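PDB 3EZS: aminotransferase AspB from Helicobacter pylori 26695, which probably works as a pyridoxal 5'-phosphate-dependent aminotransferase, moving amino groups between amino acids and keto acids. Local coordinates for residues V94-P99 and A125-A130; P236-G241 and N266-A271; L133-T138 and P145-K150. All coordinates share one frame; numbering follows the deposited sequence.

Contact 1 (V94-P99 and A125-A130)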
loop_
_atom_site.group_PDB
_atom_site.type_symbol
_atom_site.label_atom_id
_atom_site.label_comp_id
_atom_site.label_asym_id
_atom_site.label_seq_id
_atom_site.Cartn_x
_atom_site.Cartn_y
_atom_site.Cartn_z
ATOM N N VAL A 94 -5.935 -4.623 3.231
ATOM C CA VAL A 94 -7.365 -4.719 2.976
ATOM C C VAL A 94 -8.104 -4.727 4.307
ATOM O O VAL A 94 -9.105 -4.024 4.447
ATOM C CB VAL A 94 -7.795 -6.008 2.206
ATOM C CG1 VAL A 94 -9.250 -5.868 1.743
ATOM C CG2 VAL A 94 -6.889 -6.314 1.032
ATOM N N LEU A 95 -7.620 -5.528 5.264
ATOM C CA LEU A 95 -8.228 -5.624 6.610
ATOM C C LEU A 95 -8.166 -4.287 7.342
ATOM O O LEU A 95 -9.042 -3.949 8.149
ATOM C CB LEU A 95 -7.527 -6.710 7.463
ATOM C CG LEU A 95 -7.719 -8.193 7.093
ATOM C CD1 LEU A 95 -6.682 -9.120 7.790
ATOM C CD2 LEU A 95 -9.154 -8.602 7.429
ATOM N N PHE A 96 -7.136 -3.502 7.044
ATOM C CA PHE A 96 -6.993 -2.221 7.686
ATOM C C PHE A 96 -7.856 -1.138 7.053
ATOM O O PHE A 96 -8.481 -0.352 7.768
ATOM C CB PHE A 96 -5.540 -1.752 7.681
ATOM C CG PHE A 96 -5.363 -0.404 8.336
ATOM C CD1 PHE A 96 -5.439 -0.284 9.713
ATOM C CD2 PHE A 96 -5.203 0.739 7.583
ATOM C CE1 PHE A 96 -5.314 0.937 10.326
ATOM C CE2 PHE A 96 -5.079 1.965 8.194
ATOM C CZ PHE A 96 -5.132 2.062 9.571
ATOM N N ASN A 97 -7.876 -1.070 5.723
ATOM C CA ASN A 97 -8.584 0.037 5.058
ATOM C C ASN A 97 -9.993 -0.236 4.598
ATOM O O ASN A 97 -10.737 0.716 4.365
ATOM C CB ASN A 97 -7.736 0.667 3.919
ATOM C CG ASN A 97 -7.583 -0.241 2.715
ATOM O OD1 ASN A 97 -8.564 -0.759 2.200
ATOM N ND2 ASN A 97 -6.342 -0.434 2.259
ATOM N N PHE A 98 -10.395 -1.487 4.460
ATOM C CA PHE A 98 -11.760 -1.735 3.980
ATOM C C PHE A 98 -12.807 -1.130 4.935
ATOM O O PHE A 98 -13.754 -0.497 4.485
ATOM C CB PHE A 98 -12.041 -3.223 3.712
ATOM C CG PHE A 98 -13.361 -3.469 3.018
ATOM C CD1 PHE A 98 -13.477 -3.278 1.641
ATOM C CD2 PHE A 98 -14.482 -3.877 3.729
ATOM C CE1 PHE A 98 -14.670 -3.486 0.996
ATOM C CE2 PHE A 98 -15.704 -4.076 3.072
ATOM C CZ PHE A 98 -15.791 -3.884 1.711
ATOM N N PRO A 99 -12.639 -1.325 6.254
ATOM C CA PRO A 99 -13.632 -0.702 7.153
ATOM C C PRO A 99 -13.736 0.831 7.030
ATOM O O PRO A 99 -14.843 1.353 7.116
ATOM C CB PRO A 99 -13.148 -1.116 8.546
ATOM C CG PRO A 99 -12.300 -2.393 8.299
ATOM C CD PRO A 99 -11.624 -2.098 6.995
ATOM N N ALA A 125 -10.385 -0.371 13.421
ATOM C CA ALA A 125 -11.452 0.290 14.180
ATOM C C ALA A 125 -11.010 1.643 14.712
ATOM O O ALA A 125 -11.788 2.594 14.751
ATOM C CB ALA A 125 -11.902 -0.611 15.346
ATOM N N LYS A 126 -9.769 1.729 15.170
ATOM C CA LYS A 126 -9.248 3.002 15.671
ATOM C C LYS A 126 -9.157 4.034 14.549
ATOM O O LYS A 126 -9.522 5.184 14.735
ATOM C CB LYS A 126 -7.856 2.829 16.280
ATOM C CG LYS A 126 -7.807 2.218 17.670
ATOM C CD LYS A 126 -6.348 2.095 18.075
ATOM C CE LYS A 126 -6.179 1.769 19.529
ATOM N NZ LYS A 126 -4.729 1.804 19.814
ATOM N N PHE A 127 -8.684 3.605 13.379
ATOM C CA PHE A 127 -8.523 4.510 12.239
ATOM C C PHE A 127 -9.828 5.169 11.774
ATOM O O PHE A 127 -9.815 6.333 11.365
ATOM C CB PHE A 127 -7.832 3.795 11.074
ATOM C CG PHE A 127 -7.439 4.709 9.940
ATOM C CD1 PHE A 127 -6.702 5.872 10.183
ATOM C CD2 PHE A 127 -7.745 4.378 8.627
ATOM C CE1 PHE A 127 -6.322 6.704 9.147
ATOM C CE2 PHE A 127 -7.352 5.209 7.572
ATOM C CZ PHE A 127 -6.642 6.370 7.837
ATOM N N ILE A 128 -10.946 4.440 11.853
ATOM C CA ILE A 128 -12.260 4.994 11.478
ATOM C C ILE A 128 -13.038 5.439 12.747
ATOM O O ILE A 128 -14.223 5.725 12.691
ATOM C CB ILE A 128 -13.054 3.987 10.559
ATOM C CG1 ILE A 128 -14.268 4.647 9.867
ATOM C CG2 ILE A 128 -13.468 2.716 11.350
ATOM C CD1 ILE A 128 -13.971 5.920 9.027
ATOM N N LYS A 129 -12.351 5.515 13.885
ATOM C CA LYS A 129 -12.937 5.966 15.154
ATOM C C LYS A 129 -14.219 5.221 15.514
ATOM O O LYS A 129 -15.218 5.818 15.894
ATOM C CB LYS A 129 -13.186 7.477 15.121
ATOM C CG LYS A 129 -11.977 8.295 14.689
ATOM C CD LYS A 129 -12.223 9.778 14.891
ATOM C CE LYS A 129 -11.029 10.631 14.461
ATOM N NZ LYS A 129 -10.795 10.676 12.981
ATOM N N ALA A 130 -14.165 3.901 15.402
ATOM C CA ALA A 130 -15.297 3.045 15.680
ATOM C C ALA A 130 -15.232 2.449 17.076
ATOM O O ALA A 130 -14.148 2.260 17.649
ATOM C CB ALA A 130 -15.346 1.895 14.646
#

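Contact 2 (P236-G241 and N266-A271). With PO4 (phosphate ion), chain C.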
loop_
_atom_site.group_PDB
_atom_site.type_symbol
_atom_site.label_atom_id
_atom_site.label_comp_id
_atom_site.label_asym_id
_atom_site.label_seq_id
_atom_site.Cartn_x
_atom_site.Cartn_y
_atom_site.Cartn_z
ATOM N N PRO A 236 5.464 -14.793 1.218
ATOM C CA PRO A 236 4.945 -13.541 1.782
ATOM C C PRO A 236 5.501 -12.309 1.083
ATOM O O PRO A 236 4.813 -11.307 1.017
ATOM C CB PRO A 236 5.413 -13.580 3.244
ATOM C CG PRO A 236 6.602 -14.471 3.233
ATOM C CD PRO A 236 6.234 -15.537 2.234
ATOM N N GLY A 237 6.704 -12.399 0.516
ATOM C CA GLY A 237 7.288 -11.270 -0.213
ATOM C C GLY A 237 6.529 -10.808 -1.454
ATOM O O GLY A 237 6.712 -9.677 -1.903
ATOM N N LEU A 238 5.696 -11.675 -2.028
ATOM C CA LEU A 238 4.925 -11.325 -3.214
ATOM C C LEU A 238 3.828 -10.288 -2.922
ATOM O O LEU A 238 3.450 -9.540 -3.823
ATOM C CB LEU A 238 4.323 -12.585 -3.880
ATOM C CG LEU A 238 5.310 -13.524 -4.590
ATOM C CD1 LEU A 238 4.615 -14.780 -5.073
ATOM C CD2 LEU A 238 6.029 -12.866 -5.775
ATOM N N ARG A 239 3.354 -10.233 -1.671
ATOM C CA ARG A 239 2.305 -9.312 -1.239
ATOM C C ARG A 239 1.101 -9.458 -2.162
ATOM O O ARG A 239 0.702 -8.514 -2.835
ATOM C CB ARG A 239 2.786 -7.845 -1.224
ATOM C CG ARG A 239 4.125 -7.568 -0.572
ATOM C CD ARG A 239 4.262 -8.031 0.889
ATOM N NE ARG A 239 3.116 -7.684 1.725
ATOM C CZ ARG A 239 2.278 -8.522 2.337
ATOM N NH1 ARG A 239 2.402 -9.841 2.279
ATOM N NH2 ARG A 239 1.287 -8.005 3.046
ATOM N N SER A 240 0.546 -10.661 -2.207
ATOM C CA SER A 240 -0.609 -10.952 -3.037
ATOM C C SER A 240 -1.765 -11.536 -2.228
ATOM O O SER A 240 -1.612 -12.498 -1.480
ATOM C CB SER A 240 -0.263 -11.914 -4.180
ATOM O OG SER A 240 -1.406 -12.094 -5.006
ATOM N N GLY A 241 -2.926 -10.940 -2.424
ATOM C CA GLY A 241 -4.152 -11.360 -1.778
ATOM C C GLY A 241 -5.303 -10.871 -2.624
ATOM O O GLY A 241 -5.098 -10.345 -3.729
ATOM N N ASN A 266 4.775 -5.577 -12.294
ATOM C CA ASN A 266 4.135 -6.592 -13.137
ATOM C C ASN A 266 4.861 -7.940 -13.051
ATOM O O ASN A 266 4.252 -9.008 -13.203
ATOM C CB ASN A 266 4.019 -6.105 -14.591
ATOM C CG ASN A 266 2.961 -5.011 -14.767
ATOM O OD1 ASN A 266 2.400 -4.506 -13.794
ATOM N ND2 ASN A 266 2.682 -4.653 -16.019
ATOM N N ALA A 267 6.162 -7.887 -12.799
ATOM C CA ALA A 267 6.972 -9.081 -12.641
ATOM C C ALA A 267 6.570 -9.816 -11.371
ATOM O O ALA A 267 6.543 -11.055 -11.353
ATOM C CB ALA A 267 8.434 -8.708 -12.616
ATOM N N ILE A 268 6.275 -9.063 -10.300
ATOM C CA ILE A 268 5.810 -9.664 -9.052
ATOM C C ILE A 268 4.432 -10.298 -9.257
ATOM O O ILE A 268 4.152 -11.393 -8.744
ATOM C CB ILE A 268 5.731 -8.628 -7.896
ATOM C CG1 ILE A 268 7.141 -8.231 -7.403
ATOM C CG2 ILE A 268 4.877 -9.170 -6.730
ATOM C CD1 ILE A 268 7.970 -9.338 -6.666
ATOM N N GLN A 269 3.579 -9.607 -10.013
ATOM C CA GLN A 269 2.248 -10.098 -10.339
ATOM C C GLN A 269 2.304 -11.370 -11.199
ATOM O O GLN A 269 1.450 -12.237 -11.042
ATOM C CB GLN A 269 1.450 -9.038 -11.068
ATOM C CG GLN A 269 1.277 -7.696 -10.320
ATOM C CD GLN A 269 0.267 -6.800 -10.995
ATOM O OE1 GLN A 269 -0.767 -7.284 -11.451
ATOM N NE2 GLN A 269 0.545 -5.487 -11.052
ATOM N N LYS A 270 3.279 -11.489 -12.111
ATOM C CA LYS A 270 3.424 -12.743 -12.895
ATOM C C LYS A 270 3.765 -13.916 -11.992
ATOM O O LYS A 270 3.216 -15.011 -12.169
ATOM C CB LYS A 270 4.496 -12.668 -14.013
ATOM C CG LYS A 270 3.988 -12.267 -15.376
ATOM C CD LYS A 270 2.980 -13.276 -15.978
ATOM C CE LYS A 270 2.237 -12.672 -17.183
ATOM N NZ LYS A 270 0.905 -13.324 -17.426
ATOM N N ALA A 271 4.709 -13.705 -11.064
ATOM C CA ALA A 271 5.078 -14.751 -10.093
ATOM C C ALA A 271 3.879 -15.101 -9.179
ATOM O O ALA A 271 3.659 -16.279 -8.832
ATOM C CB ALA A 271 6.312 -14.336 -9.268
HETATM P P PO4 C . -0.590 -11.013 4.563
HETATM O O1 PO4 C . -1.504 -11.447 3.451
HETATM O O2 PO4 C . -0.506 -9.525 4.625
HETATM O O3 PO4 C . 0.781 -11.529 4.305
HETATM O O4 PO4 C . -1.168 -11.490 5.861
#

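Contact 3 (L133-T138 and P145-K150)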
loop_
_atom_site.group_PDB
_atom_site.type_symbol
_atom_site.label_atom_id
_atom_site.label_comp_id
_atom_site.label_asym_id
_atom_site.label_seq_id
_atom_site.Cartn_x
_atom_site.Cartn_y
_atom_site.Cartn_z
ATOM N N LEU A 133 -16.785 -4.040 19.551
ATOM C CA LEU A 133 -17.553 -5.002 20.330
ATOM C C LEU A 133 -16.771 -6.291 20.225
ATOM O O LEU A 133 -16.695 -6.891 19.152
ATOM C CB LEU A 133 -18.953 -5.190 19.752
ATOM C CG LEU A 133 -19.995 -4.123 20.022
ATOM C CD1 LEU A 133 -21.273 -4.438 19.240
ATOM C CD2 LEU A 133 -20.290 -4.023 21.519
ATOM N N LEU A 134 -16.171 -6.716 21.331
ATOM C CA LEU A 134 -15.293 -7.880 21.337
ATOM C C LEU A 134 -16.062 -9.157 21.655
ATOM O O LEU A 134 -16.800 -9.205 22.632
ATOM C CB LEU A 134 -14.151 -7.670 22.320
ATOM C CG LEU A 134 -13.177 -6.516 22.047
ATOM C CD1 LEU A 134 -12.075 -6.504 23.111
ATOM C CD2 LEU A 134 -12.549 -6.601 20.675
HETATM N N MSE A 135 -15.910 -10.174 20.808
HETATM C CA MSE A 135 -16.615 -11.440 20.984
HETATM C C MSE A 135 -15.628 -12.425 21.548
HETATM O O MSE A 135 -14.847 -13.003 20.782
HETATM C CB MSE A 135 -17.165 -11.933 19.634
HETATM C CG MSE A 135 -18.272 -11.049 19.079
HETATM SE SE MSE A 135 -18.907 -11.552 17.298
HETATM C CE MSE A 135 -17.260 -11.462 16.261
ATOM N N PRO A 136 -15.674 -12.666 22.883
ATOM C CA PRO A 136 -14.639 -13.547 23.404
ATOM C C PRO A 136 -14.731 -14.990 22.892
ATOM O O PRO A 136 -15.830 -15.491 22.641
ATOM C CB PRO A 136 -14.836 -13.496 24.923
ATOM C CG PRO A 136 -15.873 -12.416 25.174
ATOM C CD PRO A 136 -16.639 -12.270 23.927
ATOM N N LEU A 137 -13.559 -15.604 22.709
ATOM C CA LEU A 137 -13.429 -17.000 22.327
ATOM C C LEU A 137 -12.796 -17.710 23.530
ATOM O O LEU A 137 -11.604 -17.533 23.807
ATOM C CB LEU A 137 -12.518 -17.148 21.115
ATOM C CG LEU A 137 -12.854 -16.362 19.855
ATOM C CD1 LEU A 137 -11.720 -16.574 18.813
ATOM C CD2 LEU A 137 -14.220 -16.758 19.314
ATOM N N THR A 138 -13.602 -18.476 24.269
ATOM C CA THR A 138 -13.113 -19.187 25.455
ATOM C C THR A 138 -13.640 -20.623 25.424
ATOM O O THR A 138 -14.541 -20.931 24.662
ATOM C CB THR A 138 -13.549 -18.489 26.785
ATOM O OG1 THR A 138 -14.960 -18.676 27.010
ATOM C CG2 THR A 138 -13.208 -17.008 26.768
ATOM N N PRO A 145 -17.878 -17.445 18.881
ATOM C CA PRO A 145 -18.232 -16.056 19.035
ATOM C C PRO A 145 -19.734 -15.838 18.889
ATOM O O PRO A 145 -20.376 -16.530 18.085
ATOM C CB PRO A 145 -17.516 -15.384 17.867
ATOM C CG PRO A 145 -17.538 -16.399 16.802
ATOM C CD PRO A 145 -17.440 -17.749 17.503
ATOM N N SER A 146 -20.286 -14.900 19.660
ATOM C CA SER A 146 -21.690 -14.513 19.479
ATOM C C SER A 146 -21.949 -13.066 19.889
ATOM O O SER A 146 -21.123 -12.424 20.513
ATOM C CB SER A 146 -22.640 -15.447 20.222
ATOM O OG SER A 146 -22.476 -15.349 21.612
ATOM N N LEU A 147 -23.094 -12.558 19.466
ATOM C CA LEU A 147 -23.565 -11.232 19.835
ATOM C C LEU A 147 -24.966 -11.409 20.352
ATOM O O LEU A 147 -25.662 -12.332 19.934
ATOM C CB LEU A 147 -23.592 -10.302 18.620
ATOM C CG LEU A 147 -22.263 -9.871 18.000
ATOM C CD1 LEU A 147 -22.507 -9.040 16.721
ATOM C CD2 LEU A 147 -21.405 -9.081 18.988
ATOM N N ASN A 148 -25.393 -10.547 21.268
ATOM C CA ASN A 148 -26.762 -10.622 21.774
ATOM C C ASN A 148 -27.656 -9.819 20.829
ATOM O O ASN A 148 -27.158 -9.196 19.863
ATOM C CB ASN A 148 -26.866 -10.156 23.236
ATOM C CG ASN A 148 -26.556 -8.684 23.423
ATOM O OD1 ASN A 148 -26.782 -7.867 22.533
ATOM N ND2 ASN A 148 -26.046 -8.339 24.601
ATOM N N GLU A 149 -28.957 -9.791 21.127
ATOM C CA GLU A 149 -29.933 -9.128 20.259
ATOM C C GLU A 149 -29.707 -7.622 20.068
ATOM O O GLU A 149 -29.777 -7.128 18.924
ATOM C CB GLU A 149 -31.359 -9.409 20.751
ATOM C CG GLU A 149 -32.482 -8.905 19.818
ATOM C CD GLU A 149 -32.495 -9.542 18.423
ATOM O OE1 GLU A 149 -32.062 -10.703 18.248
ATOM O OE2 GLU A 149 -32.986 -8.879 17.495
ATOM N N LYS A 150 -29.424 -6.902 21.155
ATOM C CA LYS A 150 -29.182 -5.457 21.067
ATOM C C LYS A 150 -27.917 -5.176 20.235
ATOM O O LYS A 150 -27.925 -4.303 19.360
ATOM C CB LYS A 150 -29.111 -4.833 22.472
ATOM C CG LYS A 150 -28.756 -3.333 22.552
ATOM C CD LYS A 150 -29.712 -2.420 21.764
HETATM O O HOH W 1 -18.359 -14.607 22.017
#

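Contact 1 (V94-P99 and A125-A130)
Phe96 and Phe127 form the tight part of this contact, with CZ of Phe96 lying 3.5 Å from CG of Phe127. The rings are nearly parallel, their planes 25° apart, yet they are slid so far along each other that they hardly overlap, with the ring centroids 5.0 Å apart. The tip of Phe96, CZ, meets the root of its partner, coming also within 3.5 Å of Phe127 CB, while CE2 rests 3.6 Å from Phe127 CD2, on the ring itself. With CG anti to N (chi1 179°) the Phe96 ring is carried toward helix 120-127, although its CB does not point there, and the side chains as a whole cross at about a right angle. One turn further along helix 92-102 the fit is looser, since the Pro99 O to Ile128 CG1 approach of 4.3 Å is the nearest there. Beyond it the chain turns toward solvent through exposed Lys129, the positive-phi C-prime residue of a Schellman motif that ends the helix, with Ala130 N bonded to Ala125 O. Phe127 also meets Phe256 and Phe127 of the second subunit. Helices 92-102 and 120-127 are thereby paired over strand 110-115, where Pro99 and Ile128 both touch Ile111.

Contact 2 (P236-G241 and N266-A271)
Pro236 O is held twice by Arg239, through the backbone N at 3.2 Å and through side-chain NH1 at 3.1 Å. The second bond is nearly straight (N-H...O 169°), reaches a lone pair in the carbonyl plane, and keeps the acceptor close to the plane of the guanidinium. A chain bent at chi2 and chi3 folds the group back so that its edge meets the carbonyl of Pro236. The same group then meets the phosphate ion edge-on with two N-H donors: Arg239 NH2 reaches PO4 O2 at 2.8 Å, and Arg239 NH1 reaches PO4 O3 at 3.1 Å. With NH1 bonded to both Pro236 O and PO4 O3, and NH2 to PO4 O2, the guanidinium should be held against rotation.

Leu238, one residue earlier, faces the other way, onto helix 266-277, and the contact there is buried and without hydrogen bonds. Its CD2 methyl touches residues one turn apart, 3.8 Å from Ala271 CB and 4.0 Å from Ile268 CG2. The closest approach is from the backbone, Leu238 O to Ile268 CG2 at 3.3 Å. Leu52 of the second subunit packs on Leu238, and Ile268 meets Ile268 of that subunit, so the dimer interface borders the contact.

Ser228 OG, Ser230 OG and the backbone N atoms of Ser91 and Arg92 also bond the ion, which probably came from the crystallisation liquor. A cup of serines, helix-start amides and an arginine is consistent with the site that receives the cofactor's phosphate in fold-type I pyridoxal phosphate enzymes.

Contact 3 (L133-T138 and P145-K150)
Met135, a selenomethionine in this crystal, runs along the chain from Pro145 to Leu147. Its CB sits 3.9 Å from Pro145 CB. CG, placed opposite the carbonyl carbon by chi1 of -67°, lies 3.5 Å from Ser146 O and 3.7 Å from Leu147 CD2. The selenium comes next, 3.8 Å from Leu147 CG, so the branch point of the leucine as well as its CD2 methyl flanks the outer half of the side chain; the two run obliquely past one another. The bend at chi3 (-58°) then turns CE aside from Leu147, and the methionine also touches Trp179. Strand 131-136, which carries Met135, is an outermost strand of the seven-stranded mixed sheet within this chain, the central sheet of the aminotransferase large domain, and its backbone is bonded to strand 110-115. The segment 145-150 runs back alongside it and leads into helix 149-154, for which Asn148 is the N-cap, its OD1 accepting from Glu151 N. At the other end Leu137 lays CD2 against the proline ring, 3.8 Å from Pro145 CD. No direct hydrogen bond joins the segments; a water does, donating to Pro136 O at 2.8 Å and accepting from Ser146 N at 3.1 Å.

How the contacts relate
The phosphate site ties contacts 1 and 2 together: segment 94-99 belongs to helix 92-102, whose first turn supplies Arg92 N to the ion that Arg239 of contact 2 holds. Their centres are 24 Å apart and their nearest atoms about 6 Å, so they do not touch, but both border the second subunit. Contact 3, which no other protein chain of the assembly touches, has its centre 19 Å from that of contact 1. The chain joins those two directly, as helix 120-127 is followed by strand 131-136. Contacts 2 and 3 lie on opposite sides of the chain's centre, 36 Å between centres and about 22 Å between nearest atoms, which places contact 3 well away from the phosphate.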